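Local coordinates for NAD dependent epimerase/dehydratase family (PDB 5Y1F), which binds NAD+ and probably catalyses the NAD+-dependent oxidation of L-threonine, as a threonine dehydrogenase of the epimerase/dehydratase family, at residues F127-V139 / L150-E164. Residues are numbered along the deposited sequence; the frame is centred on the assembly and turned at random.
Sequences FCPSSIAVFGPDV and LNPKTVYGITKVKGE. With NAD (nicotinamide-adenine-dinucleotide), chain B.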
# COMPACT_ATOMS: atom_id res chain seq x y z
N PHE A 127 7.69 6.33 -7.40
CA PHE A 127 6.41 5.71 -7.09
C PHE A 127 6.02 6.16 -5.70
O PHE A 127 6.75 5.90 -4.75
CB PHE A 127 6.47 4.18 -7.15
CG PHE A 127 5.15 3.53 -6.83
CD1 PHE A 127 4.11 3.51 -7.75
CD2 PHE A 127 4.92 2.99 -5.60
CE1 PHE A 127 2.89 2.99 -7.42
CE2 PHE A 127 3.69 2.44 -5.27
CZ PHE A 127 2.69 2.44 -6.19
N CYS A 128 4.86 6.85 -5.56
CA CYS A 128 4.41 7.39 -4.28
C CYS A 128 2.95 7.03 -4.16
O CYS A 128 2.09 7.69 -4.77
CB CYS A 128 4.58 8.90 -4.21
SG CYS A 128 6.29 9.44 -4.35
N PRO A 129 2.63 5.99 -3.40
CA PRO A 129 1.25 5.51 -3.38
C PRO A 129 0.30 6.34 -2.56
O PRO A 129 0.72 7.00 -1.56
CB PRO A 129 1.37 4.09 -2.84
CG PRO A 129 2.55 4.14 -1.96
CD PRO A 129 3.52 5.08 -2.66
N SER A 130 -0.97 6.25 -2.93
CA SER A 130 -2.08 6.85 -2.17
C SER A 130 -2.88 5.72 -1.55
O SER A 130 -2.32 4.67 -1.24
CB SER A 130 -2.86 7.69 -3.14
OG SER A 130 -3.89 8.37 -2.48
N SER A 131 -4.17 5.93 -1.32
CA SER A 131 -5.04 4.97 -0.69
C SER A 131 -6.49 5.26 -1.06
O SER A 131 -6.84 6.42 -1.32
CB SER A 131 -4.89 5.07 0.83
OG SER A 131 -5.84 4.27 1.51
N ILE A 132 -7.34 4.25 -1.00
CA ILE A 132 -8.77 4.47 -1.03
C ILE A 132 -9.25 5.36 0.11
O ILE A 132 -10.37 5.87 0.04
CB ILE A 132 -9.56 3.14 -0.99
CG1 ILE A 132 -9.24 2.30 0.26
CG2 ILE A 132 -9.30 2.34 -2.27
CD1 ILE A 132 -10.18 1.14 0.53
N ALA A 133 -8.42 5.62 1.13
CA ALA A 133 -8.79 6.52 2.23
C ALA A 133 -8.93 7.97 1.76
O ALA A 133 -9.37 8.78 2.54
CB ALA A 133 -7.75 6.41 3.32
N VAL A 134 -8.59 8.31 0.51
CA VAL A 134 -8.88 9.65 0.06
C VAL A 134 -10.35 9.94 -0.06
O VAL A 134 -10.74 11.10 -0.15
CB VAL A 134 -8.19 9.96 -1.30
CG1 VAL A 134 -6.68 9.97 -1.19
CG2 VAL A 134 -8.67 9.08 -2.44
N PHE A 135 -11.18 8.91 -0.14
CA PHE A 135 -12.62 9.08 -0.35
C PHE A 135 -13.37 9.16 0.96
O PHE A 135 -13.02 8.50 1.96
CB PHE A 135 -13.18 7.92 -1.16
CG PHE A 135 -12.53 7.75 -2.52
CD1 PHE A 135 -12.60 8.77 -3.43
CD2 PHE A 135 -11.83 6.60 -2.84
CE1 PHE A 135 -12.03 8.58 -4.74
CE2 PHE A 135 -11.26 6.44 -4.11
CZ PHE A 135 -11.37 7.41 -5.04
N GLY A 136 -14.42 9.96 0.94
CA GLY A 136 -15.37 10.01 2.05
C GLY A 136 -16.78 9.73 1.62
O GLY A 136 -17.03 9.45 0.47
N PRO A 137 -17.75 9.78 2.57
CA PRO A 137 -19.10 9.30 2.27
C PRO A 137 -19.93 10.25 1.44
O PRO A 137 -21.10 9.96 1.19
CB PRO A 137 -19.74 9.15 3.65
CG PRO A 137 -18.86 9.80 4.60
CD PRO A 137 -17.52 9.98 4.00
N ASP A 138 -19.39 11.35 1.01
CA ASP A 138 -20.09 12.34 0.15
C ASP A 138 -20.02 11.92 -1.30
O ASP A 138 -20.72 12.53 -2.16
CB ASP A 138 -19.43 13.73 0.30
CG ASP A 138 -17.99 13.77 -0.12
OD1 ASP A 138 -17.19 12.96 0.41
OD2 ASP A 138 -17.60 14.70 -0.90
N VAL A 139 -19.26 10.89 -1.64
CA VAL A 139 -19.20 10.41 -3.00
C VAL A 139 -19.66 8.95 -3.01
O VAL A 139 -19.82 8.35 -1.94
CB VAL A 139 -17.77 10.62 -3.60
CG1 VAL A 139 -17.35 12.07 -3.52
CG2 VAL A 139 -16.75 9.70 -2.96
N LEU A 150 -12.66 14.75 -3.08
CA LEU A 150 -11.91 14.02 -2.06
C LEU A 150 -12.03 14.71 -0.71
O LEU A 150 -11.34 15.70 -0.42
CB LEU A 150 -10.45 13.89 -2.47
CG LEU A 150 -10.21 13.32 -3.85
CD1 LEU A 150 -8.74 13.32 -4.18
CD2 LEU A 150 -10.80 11.93 -4.06
N ASN A 151 -12.97 14.23 0.08
CA ASN A 151 -13.25 14.78 1.40
C ASN A 151 -13.17 13.70 2.47
O ASN A 151 -14.16 13.28 3.06
CB ASN A 151 -14.64 15.45 1.41
CG ASN A 151 -14.71 16.63 0.45
OD1 ASN A 151 -15.49 16.61 -0.52
ND2 ASN A 151 -13.92 17.63 0.71
N PRO A 152 -11.99 13.20 2.68
CA PRO A 152 -11.81 12.11 3.62
C PRO A 152 -12.13 12.49 5.04
O PRO A 152 -11.91 13.65 5.45
CB PRO A 152 -10.31 11.79 3.50
CG PRO A 152 -9.69 12.98 3.01
CD PRO A 152 -10.71 13.58 2.07
N LYS A 153 -12.52 11.48 5.81
CA LYS A 153 -12.87 11.65 7.22
C LYS A 153 -11.80 11.09 8.14
O LYS A 153 -12.10 10.81 9.33
CB LYS A 153 -14.19 10.91 7.50
CG LYS A 153 -15.39 11.42 6.73
CD LYS A 153 -15.63 12.88 7.00
CE LYS A 153 -16.98 13.34 6.48
NZ LYS A 153 -17.80 14.01 7.52
N THR A 154 -10.58 10.94 7.68
CA THR A 154 -9.47 10.58 8.54
C THR A 154 -8.31 11.50 8.30
O THR A 154 -8.13 12.03 7.20
CB THR A 154 -9.00 9.13 8.31
OG1 THR A 154 -8.48 8.94 6.96
CG2 THR A 154 -10.15 8.17 8.52
N VAL A 155 -7.45 11.60 9.31
CA VAL A 155 -6.21 12.33 9.18
C VAL A 155 -5.35 11.75 8.04
O VAL A 155 -4.78 12.47 7.26
CB VAL A 155 -5.41 12.28 10.53
CG1 VAL A 155 -4.08 12.98 10.37
CG2 VAL A 155 -6.24 12.92 11.67
N TYR A 156 -5.20 10.44 8.06
CA TYR A 156 -4.43 9.74 7.02
C TYR A 156 -4.97 10.06 5.62
O TYR A 156 -4.21 10.37 4.71
CB TYR A 156 -4.49 8.27 7.32
CG TYR A 156 -3.99 7.33 6.24
CD1 TYR A 156 -2.64 7.09 6.09
CD2 TYR A 156 -4.85 6.68 5.43
CE1 TYR A 156 -2.16 6.17 5.18
CE2 TYR A 156 -4.39 5.76 4.49
CZ TYR A 156 -3.06 5.45 4.43
OH TYR A 156 -2.59 4.46 3.58
N GLY A 157 -6.30 9.98 5.47
CA GLY A 157 -6.87 10.30 4.16
C GLY A 157 -6.53 11.71 3.71
O GLY A 157 -6.19 11.94 2.55
N ILE A 158 -6.58 12.67 4.64
CA ILE A 158 -6.20 14.03 4.30
C ILE A 158 -4.73 14.05 3.85
O ILE A 158 -4.40 14.73 2.88
CB ILE A 158 -6.43 14.98 5.49
CG1 ILE A 158 -7.92 15.11 5.74
CG2 ILE A 158 -5.75 16.34 5.28
CD1 ILE A 158 -8.28 15.84 7.03
N THR A 159 -3.85 13.36 4.54
CA THR A 159 -2.43 13.34 4.12
C THR A 159 -2.29 12.78 2.72
O THR A 159 -1.43 13.22 1.97
CB THR A 159 -1.46 12.61 5.06
OG1 THR A 159 -1.59 11.17 4.99
CG2 THR A 159 -1.55 13.11 6.53
N LYS A 160 -3.11 11.80 2.38
CA LYS A 160 -3.02 11.20 1.06
C LYS A 160 -3.54 12.12 -0.02
O LYS A 160 -3.00 12.12 -1.14
CB LYS A 160 -3.65 9.83 1.01
CG LYS A 160 -2.93 8.76 1.81
CD LYS A 160 -1.47 8.58 1.39
CE LYS A 160 -0.90 7.26 1.85
NZ LYS A 160 0.49 7.03 1.39
N VAL A 161 -4.63 12.84 0.25
CA VAL A 161 -5.11 13.84 -0.70
C VAL A 161 -4.06 14.90 -0.95
O VAL A 161 -3.74 15.25 -2.10
CB VAL A 161 -6.42 14.49 -0.22
CG1 VAL A 161 -6.78 15.65 -1.10
CG2 VAL A 161 -7.54 13.46 -0.20
N LYS A 162 -3.51 15.46 0.14
CA LYS A 162 -2.45 16.46 -0.02
C LYS A 162 -1.28 15.87 -0.77
O LYS A 162 -0.62 16.57 -1.56
CB LYS A 162 -2.05 16.94 1.36
CG LYS A 162 -3.16 17.70 2.06
CD LYS A 162 -3.38 19.05 1.40
CE LYS A 162 -3.85 20.15 2.36
NZ LYS A 162 -5.33 20.17 2.54
N GLY A 163 -0.96 14.60 -0.50
CA GLY A 163 0.15 13.99 -1.18
C GLY A 163 -0.09 13.81 -2.68
O GLY A 163 0.80 14.02 -3.50
N GLU A 164 -1.30 13.38 -3.07
CA GLU A 164 -1.63 13.28 -4.49
C GLU A 164 -1.42 14.63 -5.16
O GLU A 164 -0.89 14.72 -6.28
CB GLU A 164 -3.09 12.88 -4.68
CG GLU A 164 -3.40 11.41 -4.36
CD GLU A 164 -4.83 11.01 -4.63
OE1 GLU A 164 -5.19 9.85 -4.30
OE2 GLU A 164 -5.59 11.78 -5.24
PA NAD B . 3.68 -0.35 6.69
O1A NAD B . 3.67 -1.89 6.74
O2A NAD B . 3.27 0.40 7.98
O5B NAD B . 5.17 0.08 6.23
C5B NAD B . 5.58 1.43 6.35
C4B NAD B . 7.03 1.44 6.77
O4B NAD B . 7.30 2.84 6.94
C3B NAD B . 7.30 0.75 8.09
O3B NAD B . 8.25 -0.26 7.89
C2B NAD B . 7.81 1.89 9.00
O2B NAD B . 8.90 1.54 9.87
C1B NAD B . 8.25 2.93 7.99
N9A NAD B . 8.24 4.28 8.59
C8A NAD B . 7.34 4.77 9.47
N7A NAD B . 7.70 5.99 9.88
C5A NAD B . 8.87 6.23 9.28
C6A NAD B . 9.82 7.35 9.31
N6A NAD B . 9.59 8.45 10.07
N1A NAD B . 10.90 7.27 8.53
C2A NAD B . 11.15 6.19 7.82
N3A NAD B . 10.33 5.14 7.73
C4A NAD B . 9.21 5.13 8.44
O3 NAD B . 2.78 0.22 5.49
PN NAD B . 2.39 -0.54 4.13
O1N NAD B . 3.58 -1.37 3.61
O2N NAD B . 1.09 -1.28 4.33
O5D NAD B . 2.14 0.73 3.16
C5D NAD B . 3.18 1.21 2.36
C4D NAD B . 2.56 2.36 1.54
O4D NAD B . 1.38 1.88 0.85
C3D NAD B . 2.15 3.55 2.38
O3D NAD B . 2.25 4.75 1.57
C2D NAD B . 0.65 3.29 2.60
O2D NAD B . -0.06 4.53 2.85
C1D NAD B . 0.27 2.67 1.24
N1N NAD B . -0.96 1.85 1.33
C2N NAD B . -0.98 0.61 1.92
C3N NAD B . -2.15 -0.11 1.99
C7N NAD B . -2.22 -1.51 2.59
O7N NAD B . -3.29 -2.05 2.66
N7N NAD B . -1.13 -2.12 2.98
C4N NAD B . -3.31 0.42 1.45
C5N NAD B . -3.29 1.69 0.90
C6N NAD B . -2.09 2.38 0.85
O HOH W 1 -10.26 8.40 5.06
O HOH W 2 -12.99 8.84 4.68
O HOH W 3 -14.82 12.24 -0.78
O HOH W 4 -16.87 13.27 3.14
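V134 sits with CG1 against the helix that begins after T154: that methyl lies 3.7 Å from K160 CB, and V161 CG2 packs against both CB and CG1 of the valine. The other methyl, CG2, runs beside L150 CD2, which also touches F135 CE1, meeting the ring obliquely. The valine's carbonyl O is buried without a hydrogen-bonding partner, with P152 CD 3.3 Å from V134 O. A turn further along the helix, E164 OE1 accepts from S130 OG at 2.7 Å on its anti lone pair.

K160 bends at chi2 (-57°) and then runs straight, carrying NZ past S130 to the ribose of NAD. There NZ donates to P129 O at 3.0 Å from above the carbonyl plane, to the ribose hydroxyl O3D at 2.9 Å, and more weakly to O2D. Truncation to an alanine is likely to leave P129 O and the ribose O3D without this donor and to remove the chain that passes S130. Y156 OH shares a hydrogen bond of 2.6 Å with NAD O2D, while A133 CB and S131 OG lie at the edge of its ring. Tyrosine and lysine four residues apart on one helix form the YxxxK pair of short-chain dehydrogenases, the extended family to which epimerases belong.

Water 1 bridges A133 O and T154 OG1, the helix N-cap. The contact thus lays helix 155-174 against the C-terminal end of strand 125-131, which runs between strands 83-88 and 178-187; R182 of the latter forms a salt bridge with E164, and helix 101-122 packs against Y156.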